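Local coordinates for adhesion G-protein coupled receptor G6 (Danio rerio, PDB 6V55) that is an adhesion G-protein-coupled receptor linked to myelination, whose calcium-binding extracellular region probably takes part in cell adhesion, at residues C5-P19 against P27-A39. Residues are numbered along the deposited sequence; the frame is centred on the assembly and turned at random.
Sequences CNVVLTDSQGSFTSP and PSQSCNWTIQAPA. With NAG (2-acetamido-2-deoxy-beta-D-glucopyranose), chain E.
The N-terminal edge of the CUB beta-sandwich is built here: residues 5-9 run parallel to strand 30-36, while strand 13-17, in the facing sheet, packs its Phe16 on Trp33. Leu9 N donates to Thr34 O (2.8 Å) and Gln36 N to Leu9 O, extending the pairing begun where Asn32 N meets Cys5 O. The disulfide from Cys5 SG to Cys31 SG (2.1 Å) ties this edge covalently, as suits an extracellular domain. Between the sheets, the flat indole of Trp33 lies in the core: Phe16 stacks face to face on its five-membered ring, centroids 4.2 Å apart and planes 30° apart. Cys31 CB covers the opposite indole face near the rim, and Val7 CG2 meets Trp33 CD1 at 3.6 Å. The Phe16 torsion (chi1 62°) sets CD1 over the centre of the indole face. A leucine in place of Trp33 would probably leave the Phe16 face without its stacking partner and open a gap beside the disulfide. On the other face of strand 30-36, Asn32 ND2, in an Asn-X-Thr sequon, is bonded to N-acetylglucosamine; Thr34 OG1 donates to Asn32 OD1. Asn6 ND2 reaches Ser30 O in its own amide plane (3.1 Å), while one water links Asn6 OD1 to the glycosylated Asn32 ND2.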
loop_
_atom_site.group_PDB
_atom_site.type_symbol
_atom_site.label_atom_id
_atom_site.label_comp_id
_atom_site.label_asym_id
_atom_site.label_seq_id
_atom_site.Cartn_x
_atom_site.Cartn_y
_atom_site.Cartn_z
ATOM N N CYS A 5 -9.561 4.441 -3.164
ATOM C CA CYS A 5 -8.291 4.164 -2.499
ATOM C C CYS A 5 -7.102 4.840 -3.202
ATOM O O CYS A 5 -5.960 4.415 -3.025
ATOM C CB CYS A 5 -8.079 2.637 -2.323
ATOM S SG CYS A 5 -7.457 1.630 -3.758
ATOM N N ASN A 6 -7.327 5.911 -3.965
ATOM C CA ASN A 6 -6.245 6.765 -4.482
ATOM C C ASN A 6 -6.578 8.194 -4.076
ATOM O O ASN A 6 -7.068 8.979 -4.894
ATOM C CB ASN A 6 -6.073 6.650 -5.988
ATOM C CG ASN A 6 -5.511 5.301 -6.417
ATOM O OD1 ASN A 6 -4.322 5.179 -6.743
ATOM N ND2 ASN A 6 -6.367 4.280 -6.424
ATOM N N VAL A 7 -6.281 8.531 -2.817
ATOM C CA VAL A 7 -6.668 9.800 -2.214
ATOM C C VAL A 7 -5.431 10.517 -1.679
ATOM O O VAL A 7 -4.330 9.965 -1.623
ATOM C CB VAL A 7 -7.696 9.615 -1.076
ATOM C CG1 VAL A 7 -9.109 9.495 -1.624
ATOM C CG2 VAL A 7 -7.333 8.390 -0.261
ATOM N N VAL A 8 -5.642 11.772 -1.282
ATOM C CA VAL A 8 -4.660 12.582 -0.569
ATOM C C VAL A 8 -5.291 12.988 0.755
ATOM O O VAL A 8 -6.320 13.675 0.771
ATOM C CB VAL A 8 -4.222 13.819 -1.371
ATOM C CG1 VAL A 8 -3.412 14.771 -0.496
ATOM C CG2 VAL A 8 -3.384 13.403 -2.546
ATOM N N LEU A 9 -4.689 12.560 1.860
ATOM C CA LEU A 9 -5.265 12.775 3.182
ATOM C C LEU A 9 -4.512 13.909 3.865
ATOM O O LEU A 9 -3.282 13.855 3.987
ATOM C CB LEU A 9 -5.218 11.490 4.012
ATOM C CG LEU A 9 -5.731 10.246 3.269
ATOM C CD1 LEU A 9 -5.570 8.961 4.083
ATOM C CD2 LEU A 9 -7.183 10.438 2.857
ATOM N N THR A 10 -5.246 14.951 4.284
ATOM C CA THR A 10 -4.642 16.170 4.815
ATOM C C THR A 10 -5.071 16.503 6.238
ATOM O O THR A 10 -4.692 17.566 6.737
ATOM C CB THR A 10 -4.971 17.386 3.928
ATOM O OG1 THR A 10 -6.380 17.644 3.971
ATOM C CG2 THR A 10 -4.539 17.175 2.485
ATOM N N ASP A 11 -5.855 15.656 6.905
ATOM C CA ASP A 11 -6.277 15.964 8.264
ATOM C C ASP A 11 -5.132 15.724 9.246
ATOM O O ASP A 11 -4.108 15.117 8.905
ATOM C CB ASP A 11 -7.501 15.138 8.655
ATOM C CG ASP A 11 -8.784 15.650 8.011
ATOM O OD1 ASP A 11 -8.744 16.723 7.359
ATOM O OD2 ASP A 11 -9.833 14.979 8.175
ATOM N N SER A 12 -5.317 16.225 10.482
ATOM C CA SER A 12 -4.254 16.168 11.487
ATOM C C SER A 12 -4.032 14.747 11.986
ATOM O O SER A 12 -2.904 14.377 12.331
ATOM C CB SER A 12 -4.577 17.093 12.665
ATOM O OG SER A 12 -5.118 16.365 13.762
ATOM N N GLN A 13 -5.095 13.950 12.043
ATOM C CA GLN A 13 -4.987 12.521 12.277
ATOM C C GLN A 13 -6.174 11.837 11.615
ATOM O O GLN A 13 -7.172 12.476 11.268
ATOM C CB GLN A 13 -4.935 12.188 13.770
ATOM C CG GLN A 13 -5.831 13.072 14.610
ATOM C CD GLN A 13 -5.669 12.811 16.090
ATOM O OE1 GLN A 13 -4.610 13.075 16.669
ATOM N NE2 GLN A 13 -6.721 12.283 16.716
ATOM N N GLY A 14 -6.052 10.532 11.422
ATOM C CA GLY A 14 -7.145 9.796 10.839
ATOM C C GLY A 14 -6.821 8.331 10.693
ATOM O O GLY A 14 -5.902 7.802 11.322
ATOM N N SER A 15 -7.600 7.688 9.832
ATOM C CA SER A 15 -7.532 6.256 9.635
ATOM C C SER A 15 -7.855 5.958 8.179
ATOM O O SER A 15 -8.638 6.675 7.544
ATOM C CB SER A 15 -8.514 5.535 10.555
ATOM O OG SER A 15 -8.032 4.260 10.901
ATOM N N PHE A 16 -7.223 4.913 7.649
ATOM C CA PHE A 16 -7.637 4.348 6.376
ATOM C C PHE A 16 -7.363 2.859 6.407
ATOM O O PHE A 16 -6.467 2.394 7.114
ATOM C CB PHE A 16 -6.960 5.007 5.174
ATOM C CG PHE A 16 -5.468 4.863 5.127
ATOM C CD1 PHE A 16 -4.870 3.870 4.361
ATOM C CD2 PHE A 16 -4.659 5.788 5.761
ATOM C CE1 PHE A 16 -3.495 3.762 4.301
ATOM C CE2 PHE A 16 -3.272 5.693 5.700
ATOM C CZ PHE A 16 -2.694 4.689 4.968
ATOM N N THR A 17 -8.173 2.110 5.662
ATOM C CA THR A 17 -8.016 0.670 5.568
ATOM C C THR A 17 -7.842 0.271 4.113
ATOM O O THR A 17 -8.170 1.026 3.190
ATOM C CB THR A 17 -9.212 -0.094 6.146
ATOM O OG1 THR A 17 -10.298 -0.060 5.219
ATOM C CG2 THR A 17 -9.689 0.463 7.477
ATOM N N SER A 18 -7.357 -0.962 3.921
ATOM C CA SER A 18 -7.406 -1.626 2.620
ATOM C C SER A 18 -8.873 -1.849 2.235
ATOM O O SER A 18 -9.726 -1.921 3.128
ATOM C CB SER A 18 -6.679 -2.968 2.696
ATOM O OG SER A 18 -7.343 -3.849 3.598
ATOM N N PRO A 19 -9.196 -1.906 0.928
ATOM C CA PRO A 19 -10.608 -2.034 0.509
ATOM C C PRO A 19 -11.249 -3.317 1.014
ATOM O O PRO A 19 -10.586 -4.352 1.089
ATOM C CB PRO A 19 -10.531 -2.005 -1.025
ATOM C CG PRO A 19 -9.055 -2.120 -1.369
ATOM C CD PRO A 19 -8.342 -1.527 -0.215
ATOM N N PRO A 27 -9.036 -8.758 -5.570
ATOM C CA PRO A 27 -7.818 -8.869 -6.375
ATOM C C PRO A 27 -7.574 -7.615 -7.207
ATOM O O PRO A 27 -8.448 -6.751 -7.345
ATOM C CB PRO A 27 -8.095 -10.067 -7.289
ATOM C CG PRO A 27 -9.340 -10.679 -6.841
ATOM C CD PRO A 27 -10.079 -9.689 -6.035
ATOM N N SER A 28 -6.340 -7.532 -7.748
ATOM C CA SER A 28 -5.916 -6.553 -8.759
ATOM C C SER A 28 -6.096 -5.100 -8.325
ATOM O O SER A 28 -6.433 -4.221 -9.120
ATOM C CB SER A 28 -6.614 -6.817 -10.076
ATOM O OG SER A 28 -6.685 -8.208 -10.251
ATOM N N GLN A 29 -5.862 -4.851 -7.052
ATOM C CA GLN A 29 -5.972 -3.518 -6.504
ATOM C C GLN A 29 -4.757 -2.695 -6.871
ATOM O O GLN A 29 -3.660 -3.229 -7.078
ATOM C CB GLN A 29 -6.087 -3.589 -4.989
ATOM C CG GLN A 29 -7.344 -4.195 -4.507
ATOM C CD GLN A 29 -8.542 -3.521 -5.102
ATOM O OE1 GLN A 29 -8.838 -2.356 -4.810
ATOM N NE2 GLN A 29 -9.240 -4.241 -5.956
ATOM N N SER A 30 -4.948 -1.379 -6.918
ATOM C CA SER A 30 -3.794 -0.490 -6.950
ATOM C C SER A 30 -4.169 0.795 -6.228
ATOM O O SER A 30 -4.960 1.592 -6.742
ATOM C CB SER A 30 -3.341 -0.203 -8.365
ATOM O OG SER A 30 -2.619 1.013 -8.347
ATOM N N CYS A 31 -3.573 1.002 -5.060
ATOM C CA CYS A 31 -3.952 2.066 -4.157
ATOM C C CYS A 31 -2.761 2.989 -3.906
ATOM O O CYS A 31 -1.608 2.550 -3.923
ATOM C CB CYS A 31 -4.454 1.455 -2.862
ATOM S SG CYS A 31 -5.919 0.369 -2.984
ATOM N N ASN A 32 -3.048 4.284 -3.670
ATOM C CA ASN A 32 -2.042 5.341 -3.430
ATOM C C ASN A 32 -2.722 6.281 -2.438
ATOM O O ASN A 32 -3.376 7.253 -2.825
ATOM C CB ASN A 32 -1.607 6.052 -4.727
ATOM C CG ASN A 32 -0.652 7.276 -4.514
ATOM O OD1 ASN A 32 -0.155 7.531 -3.429
ATOM N ND2 ASN A 32 -0.375 8.008 -5.603
ATOM N N TRP A 33 -2.535 5.995 -1.159
ATOM C CA TRP A 33 -2.833 6.943 -0.099
ATOM C C TRP A 33 -1.609 7.825 0.118
ATOM O O TRP A 33 -0.600 7.363 0.659
ATOM C CB TRP A 33 -3.169 6.199 1.177
ATOM C CG TRP A 33 -4.332 5.275 1.077
ATOM C CD1 TRP A 33 -5.648 5.607 1.172
ATOM C CD2 TRP A 33 -4.287 3.853 0.933
ATOM N NE1 TRP A 33 -6.427 4.485 1.073
ATOM C CE2 TRP A 33 -5.614 3.396 0.927
ATOM C CE3 TRP A 33 -3.253 2.923 0.803
ATOM C CZ2 TRP A 33 -5.932 2.065 0.791
ATOM C CZ3 TRP A 33 -3.580 1.594 0.667
ATOM C CH2 TRP A 33 -4.900 1.181 0.670
ATOM N N THR A 34 -1.687 9.089 -0.288
ATOM C CA THR A 34 -0.631 10.052 0.003
ATOM C C THR A 34 -1.061 10.900 1.199
ATOM O O THR A 34 -2.134 11.501 1.192
ATOM C CB THR A 34 -0.323 10.905 -1.231
ATOM O OG1 THR A 34 0.523 10.159 -2.115
ATOM C CG2 THR A 34 0.392 12.195 -0.867
ATOM N N ILE A 35 -0.246 10.919 2.241
ATOM C CA ILE A 35 -0.550 11.673 3.450
ATOM C C ILE A 35 0.333 12.905 3.472
ATOM O O ILE A 35 1.564 12.783 3.515
ATOM C CB ILE A 35 -0.325 10.833 4.708
ATOM C CG1 ILE A 35 -0.906 9.430 4.517
ATOM C CG2 ILE A 35 -0.930 11.549 5.873
ATOM C CD1 ILE A 35 -0.476 8.421 5.578
ATOM N N GLN A 36 -0.280 14.091 3.456
ATOM C CA GLN A 36 0.477 15.334 3.395
ATOM C C GLN A 36 0.181 16.214 4.598
ATOM O O GLN A 36 -0.984 16.469 4.925
ATOM C CB GLN A 36 0.198 16.104 2.116
ATOM C CG GLN A 36 1.228 17.174 1.882
ATOM C CD GLN A 36 1.311 17.578 0.440
ATOM O OE1 GLN A 36 2.368 18.005 -0.038
ATOM N NE2 GLN A 36 0.198 17.429 -0.281
ATOM N N ALA A 37 1.243 16.667 5.244
ATOM C CA ALA A 37 1.253 17.581 6.365
ATOM C C ALA A 37 1.854 18.920 5.929
ATOM O O ALA A 37 2.568 18.981 4.919
ATOM C CB ALA A 37 2.072 16.961 7.511
ATOM N N PRO A 38 1.581 20.043 6.670
ATOM C CA PRO A 38 2.279 21.307 6.363
ATOM C C PRO A 38 3.761 21.276 6.728
ATOM O O PRO A 38 4.240 20.298 7.318
ATOM C CB PRO A 38 1.521 22.343 7.202
ATOM C CG PRO A 38 0.842 21.540 8.283
ATOM C CD PRO A 38 0.478 20.258 7.632
ATOM N N ALA A 39 4.471 22.381 6.448
ATOM C CA ALA A 39 5.930 22.378 6.299
ATOM C C ALA A 39 6.701 22.100 7.588
ATOM O O ALA A 39 7.870 21.701 7.510
ATOM C CB ALA A 39 6.396 23.713 5.714
HETATM C C1 NAG E . 0.484 9.190 -5.592
HETATM C C2 NAG E . 1.329 9.406 -6.869
HETATM C C3 NAG E . 2.062 10.754 -6.808
HETATM C C4 NAG E . 1.080 11.899 -6.594
HETATM C C5 NAG E . 0.267 11.656 -5.319
HETATM C C6 NAG E . -0.832 12.672 -5.140
HETATM C C7 NAG E . 1.965 7.181 -7.706
HETATM C C8 NAG E . 3.102 6.227 -7.930
HETATM N N2 NAG E . 2.281 8.331 -7.103
HETATM O O3 NAG E . 2.807 10.973 -8.004
HETATM O O4 NAG E . 1.790 13.134 -6.505
HETATM O O5 NAG E . -0.381 10.370 -5.366
HETATM O O6 NAG E . -2.017 12.266 -5.814
HETATM O O7 NAG E . 0.812 6.920 -8.048
HETATM O O HOH W 1 -2.648 7.404 -7.786
#